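Local coordinates for protein transcription regulator AmtR (Mycobacterium smegmatis, PDB 5E57) that probably binds DNA through an N-terminal helix-turn-helix as a TetR-family transcription regulator concerned with nitrogen metabolism, at residues A[80-85]-A[136-141]; A[87-92]-A[129-134]; A[150-155]-A[182-187]. All coordinates share one frame; numbering follows the deposited sequence.

Interaction 1: A[80-85]-A[136-141]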
loop_
_atom_site.group_PDB
_atom_site.type_symbol
_atom_site.label_atom_id
_atom_site.label_comp_id
_atom_site.label_asym_id
_atom_site.label_seq_id
_atom_site.Cartn_x
_atom_site.Cartn_y
_atom_site.Cartn_z
ATOM N N PRO A 80 -27.756 -5.735 -6.282
ATOM C CA PRO A 80 -27.059 -4.740 -5.489
ATOM C C PRO A 80 -25.510 -4.780 -5.670
ATOM O O PRO A 80 -24.891 -5.859 -5.801
ATOM C CB PRO A 80 -27.493 -5.067 -4.050
ATOM C CG PRO A 80 -28.253 -6.362 -4.094
ATOM C CD PRO A 80 -28.705 -6.549 -5.488
ATOM N N ALA A 81 -24.932 -3.608 -5.765
ATOM C CA ALA A 81 -23.491 -3.472 -5.913
ATOM C C ALA A 81 -22.709 -3.919 -4.651
ATOM O O ALA A 81 -21.634 -4.494 -4.761
ATOM C CB ALA A 81 -23.140 -2.016 -6.258
ATOM N N ALA A 82 -23.208 -3.618 -3.454
ATOM C CA ALA A 82 -22.455 -3.898 -2.212
ATOM C C ALA A 82 -22.017 -5.357 -2.050
ATOM O O ALA A 82 -20.835 -5.603 -1.779
ATOM C CB ALA A 82 -23.221 -3.403 -0.972
ATOM N N PRO A 83 -22.939 -6.327 -2.256
ATOM C CA PRO A 83 -22.494 -7.701 -2.119
ATOM C C PRO A 83 -21.496 -8.071 -3.185
ATOM O O PRO A 83 -20.744 -9.043 -3.008
ATOM C CB PRO A 83 -23.770 -8.530 -2.296
ATOM C CG PRO A 83 -24.861 -7.630 -1.761
ATOM C CD PRO A 83 -24.407 -6.215 -2.141
ATOM N N ARG A 84 -21.483 -7.324 -4.287
ATOM C CA ARG A 84 -20.640 -7.754 -5.409
ATOM C C ARG A 84 -19.179 -7.316 -5.168
ATOM O O ARG A 84 -18.227 -8.120 -5.285
ATOM C CB ARG A 84 -21.210 -7.255 -6.736
ATOM C CG ARG A 84 -22.426 -8.102 -7.170
ATOM C CD ARG A 84 -22.830 -7.736 -8.583
ATOM N NE ARG A 84 -23.440 -6.451 -8.600
ATOM C CZ ARG A 84 -23.322 -5.511 -9.549
ATOM N NH1 ARG A 84 -22.521 -5.624 -10.574
ATOM N NH2 ARG A 84 -24.004 -4.398 -9.393
ATOM N N LEU A 85 -19.059 -6.068 -4.777
ATOM C CA LEU A 85 -17.831 -5.500 -4.365
ATOM C C LEU A 85 -17.266 -6.251 -3.168
ATOM O O LEU A 85 -16.134 -6.705 -3.216
ATOM C CB LEU A 85 -18.042 -4.070 -3.993
ATOM C CG LEU A 85 -16.808 -3.347 -3.449
ATOM C CD1 LEU A 85 -15.719 -3.365 -4.491
ATOM C CD2 LEU A 85 -17.174 -1.902 -3.117
ATOM N N ALA A 136 -18.336 2.952 -6.998
ATOM C CA ALA A 136 -19.132 4.157 -7.312
ATOM C C ALA A 136 -20.643 3.810 -7.250
ATOM O O ALA A 136 -21.459 4.632 -6.840
ATOM C CB ALA A 136 -18.765 4.703 -8.677
ATOM N N ALA A 137 -21.002 2.572 -7.589
ATOM C CA ALA A 137 -22.411 2.156 -7.483
ATOM C C ALA A 137 -22.805 1.928 -5.992
ATOM O O ALA A 137 -23.955 2.188 -5.587
ATOM C CB ALA A 137 -22.671 0.893 -8.358
ATOM N N VAL A 138 -21.865 1.488 -5.146
ATOM C CA VAL A 138 -22.218 1.284 -3.734
ATOM C C VAL A 138 -22.461 2.650 -3.111
ATOM O O VAL A 138 -23.409 2.859 -2.315
ATOM C CB VAL A 138 -21.134 0.522 -2.944
ATOM C CG1 VAL A 138 -21.490 0.488 -1.475
ATOM C CG2 VAL A 138 -20.921 -0.879 -3.520
ATOM N N ILE A 139 -21.587 3.579 -3.479
ATOM C CA ILE A 139 -21.721 4.947 -3.065
ATOM C C ILE A 139 -23.095 5.546 -3.433
ATOM O O ILE A 139 -23.738 6.156 -2.570
ATOM C CB ILE A 139 -20.587 5.837 -3.616
ATOM C CG1 ILE A 139 -19.262 5.517 -2.877
ATOM C CG2 ILE A 139 -20.891 7.306 -3.379
ATOM C CD1 ILE A 139 -18.022 6.001 -3.624
ATOM N N ALA A 140 -23.510 5.406 -4.700
ATOM C CA ALA A 140 -24.789 5.947 -5.144
ATOM C C ALA A 140 -25.926 5.319 -4.339
ATOM O O ALA A 140 -26.754 6.035 -3.828
ATOM C CB ALA A 140 -24.984 5.731 -6.643
ATOM N N GLU A 141 -25.918 3.991 -4.192
ATOM C CA GLU A 141 -26.938 3.261 -3.456
ATOM C C GLU A 141 -27.052 3.608 -1.979
ATOM O O GLU A 141 -28.122 3.429 -1.418
ATOM C CB GLU A 141 -26.744 1.747 -3.579
#

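Interaction 2: A[87-92]-A[129-134]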
loop_
_atom_site.group_PDB
_atom_site.type_symbol
_atom_site.label_atom_id
_atom_site.label_comp_id
_atom_site.label_asym_id
_atom_site.label_seq_id
_atom_site.Cartn_x
_atom_site.Cartn_y
_atom_site.Cartn_z
ATOM N N ALA A 87 -17.676 -9.324 -2.395
ATOM C CA ALA A 87 -17.219 -10.614 -2.763
ATOM C C ALA A 87 -15.858 -10.444 -3.490
ATOM O O ALA A 87 -14.959 -11.255 -3.288
ATOM C CB ALA A 87 -18.194 -11.304 -3.690
ATOM N N LEU A 88 -15.726 -9.420 -4.335
ATOM C CA LEU A 88 -14.452 -9.232 -5.008
ATOM C C LEU A 88 -13.324 -8.973 -3.973
ATOM O O LEU A 88 -12.246 -9.513 -4.106
ATOM C CB LEU A 88 -14.545 -8.058 -5.986
ATOM C CG LEU A 88 -13.264 -7.622 -6.716
ATOM C CD1 LEU A 88 -12.633 -8.751 -7.485
ATOM C CD2 LEU A 88 -13.608 -6.451 -7.644
ATOM N N VAL A 89 -13.603 -8.137 -2.982
ATOM C CA VAL A 89 -12.589 -7.742 -1.986
ATOM C C VAL A 89 -12.146 -9.003 -1.229
ATOM O O VAL A 89 -10.943 -9.274 -1.073
ATOM C CB VAL A 89 -13.199 -6.717 -1.014
ATOM C CG1 VAL A 89 -12.311 -6.452 0.147
ATOM C CG2 VAL A 89 -13.416 -5.379 -1.710
ATOM N N ILE A 90 -13.092 -9.842 -0.813
ATOM C CA ILE A 90 -12.664 -11.020 -0.048
ATOM C C ILE A 90 -11.796 -11.883 -0.932
ATOM O O ILE A 90 -10.718 -12.266 -0.553
ATOM C CB ILE A 90 -13.833 -11.834 0.458
ATOM C CG1 ILE A 90 -14.668 -10.987 1.404
ATOM C CG2 ILE A 90 -13.383 -13.159 1.098
ATOM C CD1 ILE A 90 -13.958 -10.273 2.524
ATOM N N TYR A 91 -12.231 -12.122 -2.156
ATOM C CA TYR A 91 -11.541 -13.027 -3.019
ATOM C C TYR A 91 -10.197 -12.522 -3.297
ATOM O O TYR A 91 -9.204 -13.274 -3.263
ATOM C CB TYR A 91 -12.312 -13.203 -4.339
ATOM C CG TYR A 91 -11.647 -14.123 -5.330
ATOM C CD1 TYR A 91 -11.815 -15.521 -5.241
ATOM C CD2 TYR A 91 -10.847 -13.634 -6.340
ATOM C CE1 TYR A 91 -11.215 -16.383 -6.148
ATOM C CE2 TYR A 91 -10.280 -14.498 -7.308
ATOM C CZ TYR A 91 -10.459 -15.880 -7.212
ATOM O OH TYR A 91 -9.904 -16.776 -8.115
ATOM N N ASP A 92 -10.123 -11.249 -3.604
ATOM C CA ASP A 92 -8.825 -10.697 -4.049
ATOM C C ASP A 92 -7.873 -10.584 -2.846
ATOM O O ASP A 92 -6.707 -11.006 -2.917
ATOM C CB ASP A 92 -9.071 -9.318 -4.685
ATOM C CG ASP A 92 -7.936 -8.842 -5.558
ATOM O OD1 ASP A 92 -6.886 -9.533 -5.656
ATOM O OD2 ASP A 92 -8.119 -7.708 -6.100
ATOM N N SER A 129 -10.125 -0.239 -12.301
ATOM C CA SER A 129 -11.278 0.419 -12.882
ATOM C C SER A 129 -12.537 -0.382 -12.548
ATOM O O SER A 129 -13.627 0.212 -12.316
ATOM C CB SER A 129 -11.064 0.578 -14.405
ATOM O OG SER A 129 -12.269 0.976 -15.026
ATOM N N ALA A 130 -12.425 -1.723 -12.475
ATOM C CA ALA A 130 -13.564 -2.489 -12.119
ATOM C C ALA A 130 -13.980 -2.194 -10.702
ATOM O O ALA A 130 -15.152 -2.085 -10.399
ATOM C CB ALA A 130 -13.304 -3.961 -12.296
ATOM N N TYR A 131 -13.023 -2.125 -9.795
ATOM C CA TYR A 131 -13.330 -1.788 -8.423
ATOM C C TYR A 131 -14.012 -0.467 -8.326
ATOM O O TYR A 131 -14.974 -0.310 -7.581
ATOM C CB TYR A 131 -12.036 -1.731 -7.566
ATOM C CG TYR A 131 -11.598 -3.040 -6.918
ATOM C CD1 TYR A 131 -12.081 -3.413 -5.688
ATOM C CD2 TYR A 131 -10.602 -3.842 -7.488
ATOM C CE1 TYR A 131 -11.646 -4.566 -5.053
ATOM C CE2 TYR A 131 -10.172 -4.988 -6.858
ATOM C CZ TYR A 131 -10.702 -5.352 -5.639
ATOM O OH TYR A 131 -10.250 -6.536 -5.017
ATOM N N ARG A 132 -13.484 0.532 -9.045
ATOM C CA ARG A 132 -14.024 1.864 -8.900
ATOM C C ARG A 132 -15.504 1.934 -9.389
ATOM O O ARG A 132 -16.330 2.667 -8.781
ATOM C CB ARG A 132 -13.131 2.859 -9.683
ATOM C CG ARG A 132 -13.572 4.285 -9.548
ATOM C CD ARG A 132 -12.972 5.216 -10.572
ATOM N NE ARG A 132 -11.508 5.160 -10.462
ATOM C CZ ARG A 132 -10.758 5.822 -9.569
ATOM N NH1 ARG A 132 -11.296 6.642 -8.662
ATOM N NH2 ARG A 132 -9.433 5.667 -9.601
ATOM N N SER A 133 -15.808 1.211 -10.480
ATOM C CA SER A 133 -17.180 1.097 -10.954
ATOM C C SER A 133 -18.064 0.478 -9.930
ATOM O O SER A 133 -19.091 1.032 -9.664
ATOM C CB SER A 133 -17.317 0.250 -12.235
ATOM O OG SER A 133 -16.531 0.819 -13.262
ATOM N N LEU A 134 -17.703 -0.698 -9.384
ATOM C CA LEU A 134 -18.529 -1.298 -8.336
ATOM C C LEU A 134 -18.658 -0.369 -7.164
ATOM O O LEU A 134 -19.771 -0.138 -6.667
ATOM C CB LEU A 134 -17.967 -2.622 -7.835
ATOM C CG LEU A 134 -17.984 -3.700 -8.870
ATOM C CD1 LEU A 134 -17.096 -4.832 -8.417
ATOM C CD2 LEU A 134 -19.427 -4.162 -9.107
#

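Interaction 3: A[150-155]-A[182-187]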
loop_
_atom_site.group_PDB
_atom_site.type_symbol
_atom_site.label_atom_id
_atom_site.label_comp_id
_atom_site.label_asym_id
_atom_site.label_seq_id
_atom_site.Cartn_x
_atom_site.Cartn_y
_atom_site.Cartn_z
ATOM N N ASP A 150 -11.945 5.016 -5.039
ATOM C CA ASP A 150 -10.646 4.239 -5.196
ATOM C C ASP A 150 -10.219 3.492 -3.942
ATOM O O ASP A 150 -9.354 2.588 -4.025
ATOM C CB ASP A 150 -9.499 5.173 -5.612
ATOM C CG ASP A 150 -8.368 4.462 -6.343
ATOM O OD1 ASP A 150 -8.540 3.601 -7.271
ATOM O OD2 ASP A 150 -7.239 4.842 -6.075
ATOM N N LEU A 151 -10.853 3.799 -2.798
ATOM C CA LEU A 151 -10.363 3.322 -1.548
ATOM C C LEU A 151 -10.552 1.818 -1.337
ATOM O O LEU A 151 -9.679 1.192 -0.759
ATOM C CB LEU A 151 -10.881 4.149 -0.388
ATOM C CG LEU A 151 -10.509 5.645 -0.524
ATOM C CD1 LEU A 151 -11.041 6.354 0.683
ATOM C CD2 LEU A 151 -9.015 5.894 -0.657
ATOM N N PRO A 152 -11.585 1.202 -1.903
ATOM C CA PRO A 152 -11.636 -0.260 -1.678
ATOM C C PRO A 152 -10.511 -0.993 -2.361
ATOM O O PRO A 152 -9.936 -1.972 -1.790
ATOM C CB PRO A 152 -12.963 -0.663 -2.312
ATOM C CG PRO A 152 -13.808 0.508 -2.063
ATOM C CD PRO A 152 -12.895 1.689 -2.357
ATOM N N PHE A 153 -10.128 -0.489 -3.539
ATOM C CA PHE A 153 -8.921 -1.042 -4.223
ATOM C C PHE A 153 -7.694 -0.858 -3.366
ATOM O O PHE A 153 -6.911 -1.785 -3.196
ATOM C CB PHE A 153 -8.741 -0.401 -5.589
ATOM C CG PHE A 153 -7.506 -0.811 -6.323
ATOM C CD1 PHE A 153 -7.391 -2.038 -6.872
ATOM C CD2 PHE A 153 -6.490 0.130 -6.584
ATOM C CE1 PHE A 153 -6.256 -2.385 -7.619
ATOM C CE2 PHE A 153 -5.372 -0.211 -7.306
ATOM C CZ PHE A 153 -5.253 -1.472 -7.826
ATOM N N ARG A 154 -7.513 0.310 -2.855
ATOM C CA ARG A 154 -6.324 0.598 -2.045
ATOM C C ARG A 154 -6.297 -0.239 -0.757
ATOM O O ARG A 154 -5.241 -0.726 -0.387
ATOM C CB ARG A 154 -6.261 2.060 -1.724
ATOM C CG ARG A 154 -6.205 2.980 -2.928
ATOM C CD ARG A 154 -4.970 2.714 -3.749
ATOM N NE ARG A 154 -4.993 3.385 -5.042
ATOM C CZ ARG A 154 -4.148 3.132 -6.046
ATOM N NH1 ARG A 154 -3.223 2.219 -5.951
ATOM N NH2 ARG A 154 -4.266 3.770 -7.188
ATOM N N LEU A 155 -7.448 -0.456 -0.131
ATOM C CA LEU A 155 -7.570 -1.340 1.047
ATOM C C LEU A 155 -7.215 -2.755 0.751
ATOM O O LEU A 155 -6.478 -3.400 1.510
ATOM C CB LEU A 155 -8.961 -1.284 1.688
ATOM C CG LEU A 155 -9.145 -0.009 2.475
ATOM C CD1 LEU A 155 -10.608 0.313 2.678
ATOM C CD2 LEU A 155 -8.437 -0.143 3.803
ATOM N N LEU A 182 -16.216 -1.453 2.418
ATOM C CA LEU A 182 -17.597 -1.015 2.453
ATOM C C LEU A 182 -17.926 0.170 3.362
ATOM O O LEU A 182 -18.658 1.089 2.918
ATOM C CB LEU A 182 -18.498 -2.253 2.635
ATOM C CG LEU A 182 -18.420 -2.693 1.130
ATOM C CD1 LEU A 182 -17.700 -3.977 0.832
ATOM C CD2 LEU A 182 -19.747 -2.544 0.416
ATOM N N ARG A 183 -17.352 0.240 4.562
ATOM C CA ARG A 183 -17.560 1.467 5.335
ATOM C C ARG A 183 -17.073 2.740 4.741
ATOM O O ARG A 183 -17.705 3.810 4.942
ATOM C CB ARG A 183 -17.008 1.368 6.741
ATOM C CG ARG A 183 -17.735 0.342 7.512
ATOM C CD ARG A 183 -17.193 0.339 8.907
ATOM N NE ARG A 183 -17.758 -0.797 9.585
ATOM C CZ ARG A 183 -18.814 -0.724 10.334
ATOM N NH1 ARG A 183 -19.407 0.472 10.560
ATOM N NH2 ARG A 183 -19.276 -1.859 10.891
ATOM N N VAL A 184 -15.993 2.690 3.981
ATOM C CA VAL A 184 -15.438 3.941 3.452
ATOM C C VAL A 184 -16.341 4.460 2.383
ATOM O O VAL A 184 -16.241 5.661 2.017
ATOM C CB VAL A 184 -14.015 3.873 2.827
ATOM C CG1 VAL A 184 -13.024 3.596 3.886
ATOM C CG2 VAL A 184 -13.909 2.822 1.729
ATOM N N LEU A 185 -17.194 3.584 1.866
ATOM C CA LEU A 185 -18.160 4.014 0.850
ATOM C C LEU A 185 -19.518 4.443 1.410
ATOM O O LEU A 185 -20.398 4.749 0.645
ATOM C CB LEU A 185 -18.413 2.879 -0.101
ATOM C CG LEU A 185 -17.173 2.327 -0.753
ATOM C CD1 LEU A 185 -17.597 1.158 -1.641
ATOM C CD2 LEU A 185 -16.423 3.389 -1.523
ATOM N N GLY A 186 -19.690 4.394 2.726
ATOM C CA GLY A 186 -20.923 4.831 3.387
ATOM C C GLY A 186 -21.846 3.672 3.614
ATOM O O GLY A 186 -22.954 3.855 4.026
ATOM N N PHE A 187 -21.421 2.462 3.335
ATOM C CA PHE A 187 -22.294 1.341 3.648
ATOM C C PHE A 187 -22.362 1.162 5.169
ATOM O O PHE A 187 -21.323 1.049 5.828
ATOM C CB PHE A 187 -21.805 0.088 2.948
ATOM C CG PHE A 187 -22.654 -1.113 3.141
ATOM C CD1 PHE A 187 -23.613 -1.454 2.210
ATOM C CD2 PHE A 187 -22.427 -1.959 4.197
ATOM C CE1 PHE A 187 -24.367 -2.602 2.373
ATOM C CE2 PHE A 187 -23.187 -3.099 4.367
ATOM C CZ PHE A 187 -24.158 -3.425 3.457
#

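Interaction 1: A[80-85]-A[136-141]
A81 and V138 bring their backbones close, with 5.4 Å from A81 CA to V138 CA, where the start of helix 82-98 meets helix 118-142 near its C-terminal end. Small side chains permit this approach. A81 CB points at helix 118-142 and lies 3.6 Å from A137 CB. The same methyl is 3.7 Å from V138 CG2. V138 carries most of its side of the contact through that one branch. Its CG2 lies anti to the carbonyl carbon and beside the backbone N. It reaches the backbone of A82, 3.6 Å from A82 N, and also meets L85 CD2 at 3.9 Å. The L85 and V138 side chains cross at about a right angle. L182 of helix 173-183 also packs on V138. Within 80-85, the first turn is held by polar bonds. A81 O accepts from both R84 N and L85 N. R84 NE bonds to P80 O at 3.2 Å with an N-H...O angle of 166°, from above the carbonyl plane. R84 NH1 also bonds to L74 O. The contact is apolar. It rests on methyl groups meeting each other and the A82 backbone, which gives no directional bond.

Interaction 2: A[87-92]-A[129-134]
Y131 of helix 118-142 reaches across to helix 82-98 and meets L88, V89 and D92. The axes of segments 87-92 and 129-134 are 11.7 Å apart at closest approach and run roughly antiparallel, at 146°. Y131 spans most of this gap with its ring and hydroxyl. Its CB does not point straight at the other helix, but leads to a ring that reaches it with L88 over one face and V89 at its edge. L88 CD2 sits over the ring centre, 3.6 Å from the centroid and 7° off the normal, a CH-pi contact. This methyl lies about equally far from CG, CD1 and CD2 and slightly nearer the outer ring carbons. Farther out, CE1 meets V89 CG2 at 3.9 Å, near the ring plane. CE2 is 3.5 Å from D92 OD2, and CZ is 3.6 Å from L88 CG. At the tip, OH donates a hydrogen bond to D92 OD2, 2.7 Å away. It uses the anti lone pair of OD2. The carboxylate and ring planes are 27° apart, so the two groups are nearly coplanar. The bond satisfies a buried hydroxyl and may help to stabilise the buried carboxylate. L134 CD1 extends the apolar patch, 3.9 Å from L88 CD2. V156 of helix 151-165 touches V89, D92 and Y131. A bound acetate, probably from the crystallisation liquor, lies near the D92 side chain. The arrangement is consistent with the all-helical C-terminal ligand-binding domain of TetR-family regulators, and the acetate with a pocket beside D92.

Interaction 3: A[150-155]-A[182-187]
A Schellman motif ends helix 173-183, and its apolar residues pack on the first turn of helix 151-165. V184 faces L151 and L155, while L185 meets P152. V184 CG2 occupies the crowded position between backbone N and carbonyl carbon, and lies 3.9 Å from L151 CB. V184 CG1 is 4.3 Å from L155 CD1. The L185 side chain reaches the proline ring with its fork. CD1 and CD2 of L185 are each 3.9 Å from P152 CG, and the two side chains cross obliquely. Two backbone bonds close the helix end: F187 N to L182 O at 3.1 Å and G186 N to R183 O at 3.0 Å. L182 O also accepts from L185 N, from the opposite face of its plane. G186 takes phi 95°, where a side chain would press on the preceding carbonyl O, so glycine suits this site. At the start of helix 151-165, R154 NE forms a salt bridge with D150 OD2 at 2.9 Å. The nitrogen comes from above the carboxylate plane. D150 OD1 is also paired with R128 NE. The contact lies beside the second subunit: L155 packs on L155 of the second subunit, V184 on its G180, and R154 forms a salt bridge with its D165. Helices 151-165 and 173-183 thus reach the dimer interface together, a pair that typically forms a four-helix interface in TetR-family dimers.

Overall arrangement
The three contacts lie on one side of the chain's centre, with each pair of centres about 10 Å apart. Interactions 1 and 2 are successive contacts between helices 82-98 and 118-142. They join where L85 CD1 packs on Y131 CD1 at 3.8 Å. L185 links interaction 3 to interaction 1: its CD1 lies 3.8 Å from V138 CB, and its CD2 is 3.7 Å from I139 CD1. Y131 CD2 meets F153 CD1 at 3.7 Å, which ties interaction 2 to interaction 3. The acetate lies near D92 of interaction 2, whereas interaction 3 adjoins the second subunit. The set therefore connects the buried helical core with the dimer interface.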